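Local coordinates for DUF4974 domain-containing protein (Parabacteroides distasonis, PDB 4M0N) that is a putative anti-sigma factor of the FecR family that probably antagonises a sigma factor, the chain being the C-terminal part of a longer, probably membrane-bound protein, at residues D37-L43 / E67-M73; G158-F162 / L174-Y178; Y161-I167 / D192-H198. The protein carries 1 engineered substitution. One frame throughout, in Å; residues are numbered along the deposited sequence. Where two conformers were deposited one is given.

Contact 1 (D37-L43 / E67-M73); sequences DGTVVHL and EAFFNVM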
loop_
_atom_site.group_PDB
_atom_site.type_symbol
_atom_site.label_atom_id
_atom_site.label_comp_id
_atom_site.label_asym_id
_atom_site.label_seq_id
_atom_site.Cartn_x
_atom_site.Cartn_y
_atom_site.Cartn_z
ATOM N N ASP A 37 21.247 7.038 4.736
ATOM C CA ASP A 37 22.051 6.197 3.861
ATOM C C ASP A 37 21.841 6.523 2.376
ATOM O O ASP A 37 22.410 5.846 1.519
ATOM C CB ASP A 37 21.685 4.717 4.089
ATOM C CG ASP A 37 20.265 4.398 3.659
ATOM O OD1 ASP A 37 19.454 5.342 3.621
ATOM O OD2 ASP A 37 19.971 3.215 3.336
ATOM N N GLY A 38 20.972 7.487 2.071
ATOM C CA GLY A 38 20.663 7.820 0.676
ATOM C C GLY A 38 19.450 7.104 0.097
ATOM O O GLY A 38 19.067 7.349 -1.046
ATOM N N THR A 39 18.853 6.188 0.864
ATOM C CA THR A 39 17.630 5.538 0.463
ATOM C C THR A 39 16.502 6.558 0.340
ATOM O O THR A 39 16.319 7.386 1.223
ATOM C CB THR A 39 17.261 4.444 1.490
ATOM O OG1 THR A 39 18.193 3.359 1.377
ATOM C CG2 THR A 39 15.803 3.955 1.289
ATOM N N VAL A 40 15.738 6.486 -0.741
ATOM C CA VAL A 40 14.622 7.378 -0.960
ATOM C C VAL A 40 13.363 6.611 -0.599
ATOM O O VAL A 40 13.182 5.458 -1.025
ATOM C CB VAL A 40 14.522 7.805 -2.434
ATOM C CG1 VAL A 40 13.273 8.650 -2.673
ATOM C CG2 VAL A 40 15.743 8.619 -2.784
ATOM N N VAL A 41 12.531 7.227 0.213
ATOM C CA VAL A 41 11.276 6.639 0.580
ATOM C C VAL A 41 10.141 7.590 0.190
ATOM O O VAL A 41 10.168 8.781 0.558
ATOM C CB VAL A 41 11.167 6.403 2.110
ATOM C CG1 VAL A 41 9.905 5.621 2.416
ATOM C CG2 VAL A 41 12.436 5.702 2.665
ATOM N N HIS A 42 9.185 7.081 -0.560
ATOM C CA HIS A 42 7.937 7.805 -0.860
ATOM C C HIS A 42 6.860 7.230 0.037
ATOM O O HIS A 42 6.653 6.002 0.049
ATOM C CB HIS A 42 7.515 7.555 -2.281
ATOM C CG HIS A 42 8.354 8.232 -3.309
ATOM N ND1 HIS A 42 9.602 7.774 -3.673
ATOM C CD2 HIS A 42 8.087 9.286 -4.111
ATOM C CE1 HIS A 42 10.091 8.549 -4.628
ATOM N NE2 HIS A 42 9.186 9.465 -4.922
ATOM N N LEU A 43 6.173 8.105 0.788
ATOM C CA LEU A 43 5.158 7.682 1.743
ATOM C C LEU A 43 3.789 8.094 1.252
ATOM O O LEU A 43 3.574 9.256 0.916
ATOM C CB LEU A 43 5.416 8.313 3.101
ATOM C CG LEU A 43 6.690 7.874 3.798
ATOM C CD1 LEU A 43 7.870 8.728 3.378
ATOM C CD2 LEU A 43 6.438 7.979 5.293
ATOM N N GLU A 67 1.703 2.718 3.767
ATOM C CA GLU A 67 2.274 2.310 2.486
ATOM C C GLU A 67 3.411 3.196 2.086
ATOM O O GLU A 67 3.306 4.428 2.166
ATOM C CB GLU A 67 1.181 2.314 1.399
ATOM C CG GLU A 67 1.782 1.969 0.025
ATOM C CD GLU A 67 0.726 1.782 -1.032
ATOM O OE1 GLU A 67 -0.335 2.495 -1.007
ATOM O OE2 GLU A 67 0.919 0.888 -1.901
ATOM N N ALA A 68 4.538 2.580 1.705
ATOM C CA ALA A 68 5.700 3.333 1.265
ATOM C C ALA A 68 6.423 2.571 0.187
ATOM O O ALA A 68 6.439 1.342 0.189
ATOM C CB ALA A 68 6.647 3.569 2.438
ATOM N N PHE A 69 7.030 3.336 -0.713
ATOM C CA PHE A 69 7.906 2.785 -1.752
ATOM C C PHE A 69 9.328 3.162 -1.355
ATOM O O PHE A 69 9.654 4.359 -1.207
ATOM C CB PHE A 69 7.548 3.363 -3.103
ATOM C CG PHE A 69 8.385 2.809 -4.208
ATOM C CD1 PHE A 69 8.211 1.501 -4.611
ATOM C CD2 PHE A 69 9.370 3.565 -4.766
ATOM C CE1 PHE A 69 9.009 0.958 -5.616
ATOM C CE2 PHE A 69 10.172 3.030 -5.772
ATOM C CZ PHE A 69 9.988 1.743 -6.177
ATOM N N PHE A 70 10.171 2.142 -1.239
ATOM C CA PHE A 70 11.564 2.264 -0.886
ATOM C C PHE A 70 12.480 2.021 -2.088
ATOM O O PHE A 70 12.330 1.019 -2.786
ATOM C CB PHE A 70 11.896 1.216 0.169
ATOM C CG PHE A 70 11.156 1.400 1.443
ATOM C CD1 PHE A 70 9.875 0.908 1.571
ATOM C CD2 PHE A 70 11.746 2.062 2.507
ATOM C CE1 PHE A 70 9.177 1.106 2.741
ATOM C CE2 PHE A 70 11.066 2.272 3.676
ATOM C CZ PHE A 70 9.769 1.793 3.787
ATOM N N ASN A 71 13.408 2.937 -2.332
ATOM C CA ASN A 71 14.470 2.675 -3.287
ATOM C C ASN A 71 15.747 2.646 -2.474
ATOM O O ASN A 71 16.338 3.687 -2.185
ATOM C CB ASN A 71 14.503 3.740 -4.367
ATOM C CG ASN A 71 15.505 3.430 -5.460
ATOM O OD1 ASN A 71 16.367 2.605 -5.298
ATOM N ND2 ASN A 71 15.404 4.135 -6.566
ATOM N N VAL A 72 16.130 1.435 -2.064
ATOM C CA VAL A 72 17.218 1.247 -1.131
ATOM C C VAL A 72 18.592 1.244 -1.770
ATOM O O VAL A 72 18.874 0.441 -2.635
ATOM C CB VAL A 72 17.037 -0.047 -0.296
ATOM C CG1 VAL A 72 18.248 -0.263 0.622
ATOM C CG2 VAL A 72 15.766 0.054 0.522
ATOM N N MET A 73 19.430 2.168 -1.295
ATOM C CA MET A 73 20.834 2.237 -1.654
ATOM C C MET A 73 21.580 0.957 -1.285
ATOM O O MET A 73 21.510 0.492 -0.159
ATOM C CB MET A 73 21.450 3.437 -0.943
ATOM C CG MET A 73 21.255 4.752 -1.678
ATOM S SD MET A 73 22.358 4.946 -3.111
ATOM C CE MET A 73 23.835 4.170 -2.532
HETATM O O HOH W 1 18.247 5.383 -3.365
HETATM O O HOH W 2 11.349 5.835 -3.242
#

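Contact 2 (G158-F162 / L174-Y178); sequences GGLYF and LERMY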
loop_
_atom_site.group_PDB
_atom_site.type_symbol
_atom_site.label_atom_id
_atom_site.label_comp_id
_atom_site.label_asym_id
_atom_site.label_seq_id
_atom_site.Cartn_x
_atom_site.Cartn_y
_atom_site.Cartn_z
ATOM N N GLY A 158 0.031 9.576 -8.663
ATOM C CA GLY A 158 -1.392 9.831 -8.514
ATOM C C GLY A 158 -2.303 8.837 -9.212
ATOM O O GLY A 158 -3.479 9.108 -9.425
ATOM N N GLY A 159 -1.773 7.676 -9.562
ATOM C CA GLY A 159 -2.587 6.623 -10.105
ATOM C C GLY A 159 -3.198 5.703 -9.053
ATOM O O GLY A 159 -2.752 5.634 -7.907
ATOM N N LEU A 160 -4.261 5.047 -9.472
ATOM C CA LEU A 160 -4.876 3.928 -8.776
ATOM C C LEU A 160 -4.781 2.724 -9.678
ATOM O O LEU A 160 -4.933 2.839 -10.884
ATOM C CB LEU A 160 -6.357 4.213 -8.498
ATOM C CG LEU A 160 -6.640 5.347 -7.526
ATOM C CD1 LEU A 160 -8.110 5.754 -7.581
ATOM C CD2 LEU A 160 -6.245 4.959 -6.105
ATOM N N TYR A 161 -4.492 1.568 -9.089
ATOM C CA TYR A 161 -4.457 0.337 -9.850
ATOM C C TYR A 161 -5.195 -0.738 -9.065
ATOM O O TYR A 161 -4.830 -1.034 -7.913
ATOM C CB TYR A 161 -3.002 -0.084 -10.069
ATOM C CG TYR A 161 -2.832 -1.464 -10.666
ATOM C CD1 TYR A 161 -3.480 -1.832 -11.842
ATOM C CD2 TYR A 161 -2.027 -2.403 -10.049
ATOM C CE1 TYR A 161 -3.305 -3.097 -12.385
ATOM C CE2 TYR A 161 -1.840 -3.659 -10.587
ATOM C CZ TYR A 161 -2.473 -4.004 -11.754
ATOM O OH TYR A 161 -2.303 -5.255 -12.285
ATOM N N PHE A 162 -6.220 -1.303 -9.692
ATOM C CA PHE A 162 -6.990 -2.377 -9.073
ATOM C C PHE A 162 -6.924 -3.576 -9.986
ATOM O O PHE A 162 -7.126 -3.471 -11.183
ATOM C CB PHE A 162 -8.433 -1.954 -8.810
ATOM C CG PHE A 162 -8.553 -0.660 -8.045
ATOM C CD1 PHE A 162 -7.903 -0.488 -6.827
ATOM C CD2 PHE A 162 -9.313 0.385 -8.548
ATOM C CE1 PHE A 162 -8.012 0.702 -6.114
ATOM C CE2 PHE A 162 -9.423 1.572 -7.839
ATOM C CZ PHE A 162 -8.779 1.733 -6.628
ATOM N N LEU A 174 -9.410 4.804 -1.607
ATOM C CA LEU A 174 -10.061 6.050 -2.010
ATOM C C LEU A 174 -10.168 7.037 -0.861
ATOM O O LEU A 174 -9.839 8.237 -1.018
ATOM C CB LEU A 174 -11.441 5.786 -2.610
ATOM C CG LEU A 174 -11.513 4.906 -3.870
ATOM C CD1 LEU A 174 -12.958 4.823 -4.345
ATOM C CD2 LEU A 174 -10.610 5.376 -4.990
ATOM N N GLU A 175 -10.591 6.553 0.299
ATOM C CA GLU A 175 -10.673 7.426 1.462
ATOM C C GLU A 175 -9.345 8.094 1.775
ATOM O O GLU A 175 -9.268 9.301 2.051
ATOM C CB GLU A 175 -11.123 6.663 2.710
ATOM C CG GLU A 175 -12.533 6.146 2.683
ATOM C CD GLU A 175 -12.901 5.525 4.011
ATOM O OE1 GLU A 175 -12.324 4.464 4.340
ATOM O OE2 GLU A 175 -13.759 6.102 4.697
ATOM N N ARG A 176 -8.272 7.316 1.710
ATOM C CA ARG A 176 -6.957 7.843 1.993
ATOM C C ARG A 176 -6.414 8.801 0.922
ATOM O O ARG A 176 -5.801 9.820 1.239
ATOM C CB ARG A 176 -5.987 6.680 2.178
ATOM C CG ARG A 176 -6.237 5.947 3.468
ATOM C CD ARG A 176 -5.114 4.953 3.753
ATOM N NE ARG A 176 -5.143 3.845 2.815
ATOM C CZ ARG A 176 -5.575 2.611 3.084
ATOM N NH1 ARG A 176 -6.034 2.290 4.270
ATOM N NH2 ARG A 176 -5.569 1.687 2.124
ATOM N N MET A 177 -6.651 8.461 -0.337
ATOM C CA MET A 177 -6.198 9.300 -1.449
ATOM C C MET A 177 -6.884 10.636 -1.481
ATOM O O MET A 177 -6.216 11.651 -1.677
ATOM C CB MET A 177 -6.444 8.628 -2.801
ATOM C CG MET A 177 -6.091 9.523 -3.997
ATOM S SD MET A 177 -5.936 8.582 -5.535
ATOM C CE MET A 177 -4.381 7.681 -5.351
ATOM N N TYR A 178 -8.217 10.617 -1.368
ATOM C CA TYR A 178 -9.034 11.790 -1.567
ATOM C C TYR A 178 -9.426 12.509 -0.285
ATOM O O TYR A 178 -10.070 13.561 -0.336
ATOM C CB TYR A 178 -10.267 11.414 -2.393
ATOM C CG TYR A 178 -9.893 10.935 -3.782
ATOM C CD1 TYR A 178 -9.530 11.825 -4.783
ATOM C CD2 TYR A 178 -9.864 9.583 -4.081
ATOM C CE1 TYR A 178 -9.172 11.380 -6.049
ATOM C CE2 TYR A 178 -9.519 9.133 -5.341
ATOM C CZ TYR A 178 -9.187 10.039 -6.338
ATOM O OH TYR A 178 -8.837 9.591 -7.606
#

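Contact 3 (Y161-I167 / D192-H198); sequences YFNRTPI and DYIYGEH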
loop_
_atom_site.group_PDB
_atom_site.type_symbol
_atom_site.label_atom_id
_atom_site.label_comp_id
_atom_site.label_asym_id
_atom_site.label_seq_id
_atom_site.Cartn_x
_atom_site.Cartn_y
_atom_site.Cartn_z
ATOM N N TYR A 161 -4.492 1.568 -9.089
ATOM C CA TYR A 161 -4.457 0.337 -9.850
ATOM C C TYR A 161 -5.195 -0.738 -9.065
ATOM O O TYR A 161 -4.830 -1.034 -7.913
ATOM C CB TYR A 161 -3.002 -0.084 -10.069
ATOM C CG TYR A 161 -2.832 -1.464 -10.666
ATOM C CD1 TYR A 161 -3.480 -1.832 -11.842
ATOM C CD2 TYR A 161 -2.027 -2.403 -10.049
ATOM C CE1 TYR A 161 -3.305 -3.097 -12.385
ATOM C CE2 TYR A 161 -1.840 -3.659 -10.587
ATOM C CZ TYR A 161 -2.473 -4.004 -11.754
ATOM O OH TYR A 161 -2.303 -5.255 -12.285
ATOM N N PHE A 162 -6.220 -1.303 -9.692
ATOM C CA PHE A 162 -6.990 -2.377 -9.073
ATOM C C PHE A 162 -6.924 -3.576 -9.986
ATOM O O PHE A 162 -7.126 -3.471 -11.183
ATOM C CB PHE A 162 -8.433 -1.954 -8.810
ATOM C CG PHE A 162 -8.553 -0.660 -8.045
ATOM C CD1 PHE A 162 -7.903 -0.488 -6.827
ATOM C CD2 PHE A 162 -9.313 0.385 -8.548
ATOM C CE1 PHE A 162 -8.012 0.702 -6.114
ATOM C CE2 PHE A 162 -9.423 1.572 -7.839
ATOM C CZ PHE A 162 -8.779 1.733 -6.628
ATOM N N ASN A 163 -6.576 -4.710 -9.411
ATOM C CA ASN A 163 -6.546 -5.951 -10.151
ATOM C C ASN A 163 -7.207 -6.988 -9.277
ATOM O O ASN A 163 -6.587 -7.525 -8.376
ATOM C CB ASN A 163 -5.117 -6.332 -10.501
ATOM C CG ASN A 163 -5.032 -7.637 -11.282
ATOM O OD1 ASN A 163 -6.000 -8.077 -11.919
ATOM N ND2 ASN A 163 -3.863 -8.258 -11.247
ATOM N N ARG A 164 -8.491 -7.242 -9.543
ATOM C CA ARG A 164 -9.302 -8.115 -8.686
ATOM C C ARG A 164 -9.173 -7.687 -7.226
ATOM O O ARG A 164 -9.028 -8.499 -6.295
ATOM C CB ARG A 164 -8.917 -9.593 -8.878
ATOM C CG ARG A 164 -10.026 -10.546 -8.451
ATOM C CD ARG A 164 -9.752 -11.988 -8.859
ATOM N NE ARG A 164 -10.970 -12.786 -8.707
ATOM C CZ ARG A 164 -11.451 -13.235 -7.547
ATOM N NH1 ARG A 164 -10.814 -12.996 -6.403
ATOM N NH2 ARG A 164 -12.580 -13.940 -7.534
ATOM N N THR A 165 -9.208 -6.374 -7.025
ATOM C CA THR A 165 -9.086 -5.823 -5.702
ATOM C C THR A 165 -10.444 -5.837 -5.040
ATOM O O THR A 165 -11.422 -5.401 -5.647
ATOM C CB THR A 165 -8.573 -4.372 -5.762
ATOM O OG1 THR A 165 -7.323 -4.362 -6.447
ATOM C CG2 THR A 165 -8.397 -3.800 -4.381
ATOM N N PRO A 166 -10.529 -6.328 -3.792
ATOM C CA PRO A 166 -11.827 -6.283 -3.132
ATOM C C PRO A 166 -12.321 -4.847 -2.934
ATOM O O PRO A 166 -11.523 -3.974 -2.601
ATOM C CB PRO A 166 -11.552 -6.934 -1.775
ATOM C CG PRO A 166 -10.351 -7.781 -1.998
ATOM C CD PRO A 166 -9.522 -7.030 -2.980
ATOM N N ILE A 167 -13.621 -4.635 -3.132
ATOM C CA ILE A 167 -14.242 -3.307 -2.985
ATOM C C ILE A 167 -13.944 -2.678 -1.612
ATOM O O ILE A 167 -13.688 -1.483 -1.533
ATOM C CB ILE A 167 -15.760 -3.327 -3.337
ATOM C CG1 ILE A 167 -16.370 -1.917 -3.324
ATOM C CG2 ILE A 167 -16.550 -4.232 -2.399
ATOM C CD1 ILE A 167 -15.753 -0.941 -4.296
ATOM N N ASP A 192 -17.789 -7.513 -4.374
ATOM C CA ASP A 192 -17.219 -7.202 -5.681
ATOM C C ASP A 192 -15.686 -7.167 -5.664
ATOM O O ASP A 192 -15.056 -6.845 -4.656
ATOM C CB ASP A 192 -17.741 -5.860 -6.184
ATOM C CG ASP A 192 -19.249 -5.745 -6.086
ATOM O OD1 ASP A 192 -19.763 -5.616 -4.951
ATOM O OD2 ASP A 192 -19.913 -5.770 -7.146
ATOM N N TYR A 193 -15.109 -7.508 -6.811
ATOM C CA TYR A 193 -13.681 -7.346 -7.035
ATOM C C TYR A 193 -13.506 -6.336 -8.166
ATOM O O TYR A 193 -14.209 -6.397 -9.186
ATOM C CB TYR A 193 -13.044 -8.692 -7.379
ATOM C CG TYR A 193 -13.089 -9.667 -6.228
ATOM C CD1 TYR A 193 -12.307 -9.460 -5.099
ATOM C CD2 TYR A 193 -13.923 -10.790 -6.259
ATOM C CE1 TYR A 193 -12.349 -10.328 -4.029
ATOM C CE2 TYR A 193 -13.970 -11.674 -5.190
ATOM C CZ TYR A 193 -13.181 -11.440 -4.082
ATOM O OH TYR A 193 -13.195 -12.296 -3.008
ATOM N N ILE A 194 -12.592 -5.389 -7.969
ATOM C CA ILE A 194 -12.442 -4.277 -8.886
ATOM C C ILE A 194 -11.198 -4.405 -9.752
ATOM O O ILE A 194 -10.123 -4.829 -9.282
ATOM C CB ILE A 194 -12.391 -2.942 -8.121
ATOM C CG1 ILE A 194 -13.582 -2.831 -7.157
ATOM C CG2 ILE A 194 -12.315 -1.760 -9.072
ATOM C CD1 ILE A 194 -14.947 -2.850 -7.800
ATOM N N TYR A 195 -11.361 -4.029 -11.015
ATOM C CA TYR A 195 -10.272 -3.983 -11.984
ATOM C C TYR A 195 -10.211 -2.591 -12.587
ATOM O O TYR A 195 -11.246 -1.959 -12.813
ATOM C CB TYR A 195 -10.513 -4.989 -13.121
ATOM C CG TYR A 195 -10.581 -6.432 -12.674
ATOM C CD1 TYR A 195 -11.743 -6.956 -12.106
ATOM C CD2 TYR A 195 -9.489 -7.278 -12.834
ATOM C CE1 TYR A 195 -11.810 -8.276 -11.702
ATOM C CE2 TYR A 195 -9.542 -8.605 -12.436
ATOM C CZ TYR A 195 -10.698 -9.100 -11.864
ATOM O OH TYR A 195 -10.741 -10.424 -11.470
ATOM N N GLY A 196 -9.000 -2.127 -12.868
ATOM C CA GLY A 196 -8.821 -0.891 -13.625
ATOM C C GLY A 196 -7.642 -0.061 -13.177
ATOM O O GLY A 196 -7.073 -0.283 -12.118
ATOM N N GLU A 197 -7.261 0.874 -14.038
ATOM C CA GLU A 197 -6.183 1.809 -13.788
ATOM C C GLU A 197 -6.762 3.175 -14.014
ATOM O O GLU A 197 -7.424 3.399 -15.023
ATOM C CB GLU A 197 -5.029 1.617 -14.775
ATOM C CG GLU A 197 -4.254 0.333 -14.599
ATOM C CD GLU A 197 -3.270 0.137 -15.718
ATOM O OE1 GLU A 197 -2.376 0.995 -15.857
ATOM O OE2 GLU A 197 -3.416 -0.859 -16.465
ATOM N N HIS A 198 -6.491 4.084 -13.087
ATOM C CA HIS A 198 -7.038 5.426 -13.130
ATOM C C HIS A 198 -5.916 6.400 -12.868
ATOM O O HIS A 198 -5.309 6.350 -11.819
ATOM C CB HIS A 198 -8.127 5.580 -12.069
ATOM C CG HIS A 198 -9.204 4.545 -12.151
ATOM N ND1 HIS A 198 -10.273 4.649 -13.019
ATOM C CD2 HIS A 198 -9.382 3.387 -11.474
ATOM C CE1 HIS A 198 -11.051 3.590 -12.881
ATOM N NE2 HIS A 198 -10.535 2.811 -11.953
#

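Contact 1 (D37-L43 / E67-M73)
The hydroxyl of Thr-39 holds two bonds: OG1 accepts the backbone N-H of Met-73, with N 3.2 Å away and an N-H...O angle of 149°, and donates to Asp-37 OD2, 2.6 Å from OG1. With chi1 at -70°, OG1 stands beside its own backbone N, where the two bonds meet, and CG2 is left to rest near the side chain of Val-72. Asp-37 OD1 also takes the backbone N-H of Thr-39, from above the carboxylate plane, which makes an Asx turn, and Arg-60 forms a salt bridge with the same carboxylate. Gly-38 fits this bend because a side chain would be jammed against the preceding carbonyl and press on Met-73. Beyond the turn, strands 40-43 and 67-72 pair as an antiparallel ladder, their directions 162° apart. Val-40/Asn-71 and His-42/Phe-69 are hydrogen-bonded pairs; Val-41/Phe-70 and Leu-43/Ala-68 are non-hydrogen-bonded. On the apolar face, Val-41 and Phe-70 lie side by side, with CG1 of Val-41 over the Phe-70 ring in a CH-pi contact, 4.1 Å from its centroid. The small CB of Ala-68 comes within 3.9 Å of the same CG1. On the other face a water joins His-42 ND1, 2.6 Å away in the imidazole plane, to Phe-69 O at 3.0 Å. In the FecR domain, strand 67-72 lies inside a larger antiparallel sheet, between 40-43 and 94-100, and Phe-70 reaches Val-62 of strand 60-65 and Val-82 of strand 80-83 in the domain's other sheet.

Contact 2 (G158-F162 / L174-Y178)
The rings of Phe-162 and Tyr-178 each meet the opposite segment at an edge. CD1 of Leu-160 lies near the plane of the Tyr-178 ring, 3.9 Å from its OH, while one face of that ring carries CG of the adjacent Met-177 above its centre. The edge of Phe-162 looks toward the helix, and Leu-174 CD2 stands 4.4 Å from its CZ. Leu-160 is the strand's chief contribution, and its two methyls take different partners. CD1 turns to Leu-174, whose CD2 is 3.6 Å away and whose side chain crosses at about a right angle. CD2 meets Met-177 CE at 3.4 Å, a tight carbon pair. Met-177 reaches so far because its chain leaves with CG anti to the backbone N (chi1 175°), stays extended through chi2, and bends only at chi3. A long, pliable thioether suits this span: segments 159-162 and 174-178 run nearly antiparallel, their axes 11.1 Å apart at closest approach. A strand and the helix that follows it are thus packed together in the FecR C-terminal domain, with Val-206 and Leu-207 of helix 203-214 beside the leucines. The Tyr-178 hydroxyl bonds to Lys-201 O; joined by apolar van der Waals packing, the contact depends on fit and burial rather than directed bonds.

Contact 3 (Y161-I167 / D192-H198)
Leaving its backbone with CG turned away from N (chi1 -158°) and running extended to NE, Arg-164 swings along the strand to Tyr-193. Its guanidinium stacks on that ring as a cation-pi pair, CZ 4.0 Å from the centroid and the planes 28° apart. Arg-164 occupies the first position of a G1 beta bulge, with left-handed backbone angles (phi and psi both positive), and Thr-165 the second; both face Ile-194, and the antiparallel register shifts by one. The Tyr-195 ring lies with one face over the backbone N of Arg-164, its OH beside the aliphatic chain, 3.1 Å from CG. Thr-165 and Ile-194 exchange two backbone bonds, the shorter joining Ile-194 N to Thr-165 O at 2.6 Å. Phe-162 pairs likewise with Gly-196, whose positive phi would jam any side chain against the preceding carbonyl. Ile-194 sets CG2 3.7 Å from Phe-162 CD2 and CG1 4.1 Å from Ile-167 CD1, and Val-170 of helix 167-178 packs on both Phe-162 and Ile-194. Replacing Ile-194 by alanine removes CG1, CG2 and CD1 and would probably leave a gap between Phe-162 and Ile-167, the phenyl ring less firmly held on that side. Pro-166 takes the N-cap position of that helix, and Ile-167 N reaches back to Asp-192 O at 3.0 Å.

Overall arrangement
From the N terminus, contact 1 comes first: it closes a 23-residue excursion that holds strands 48-51 and 60-65, and so ties neighbouring strands of one sheet within the FecR region. Contacts 2 and 3 follow in series with it, in the FecR C-terminal region, about 20 and 26 Å away between centres. Both start from strand 159-166 and share Tyr-161 and Phe-162. Contact 2 closes the shorter loop, bringing back the end of helix 167-178; contact 3 closes the longer one, and helix segment 174-178 lies within its loop. Leu-160 N probably bonds to His-198 O, 2.9 Å away; strand 159-166 thus pairs with 193-199, and it also packs against helix 167-178.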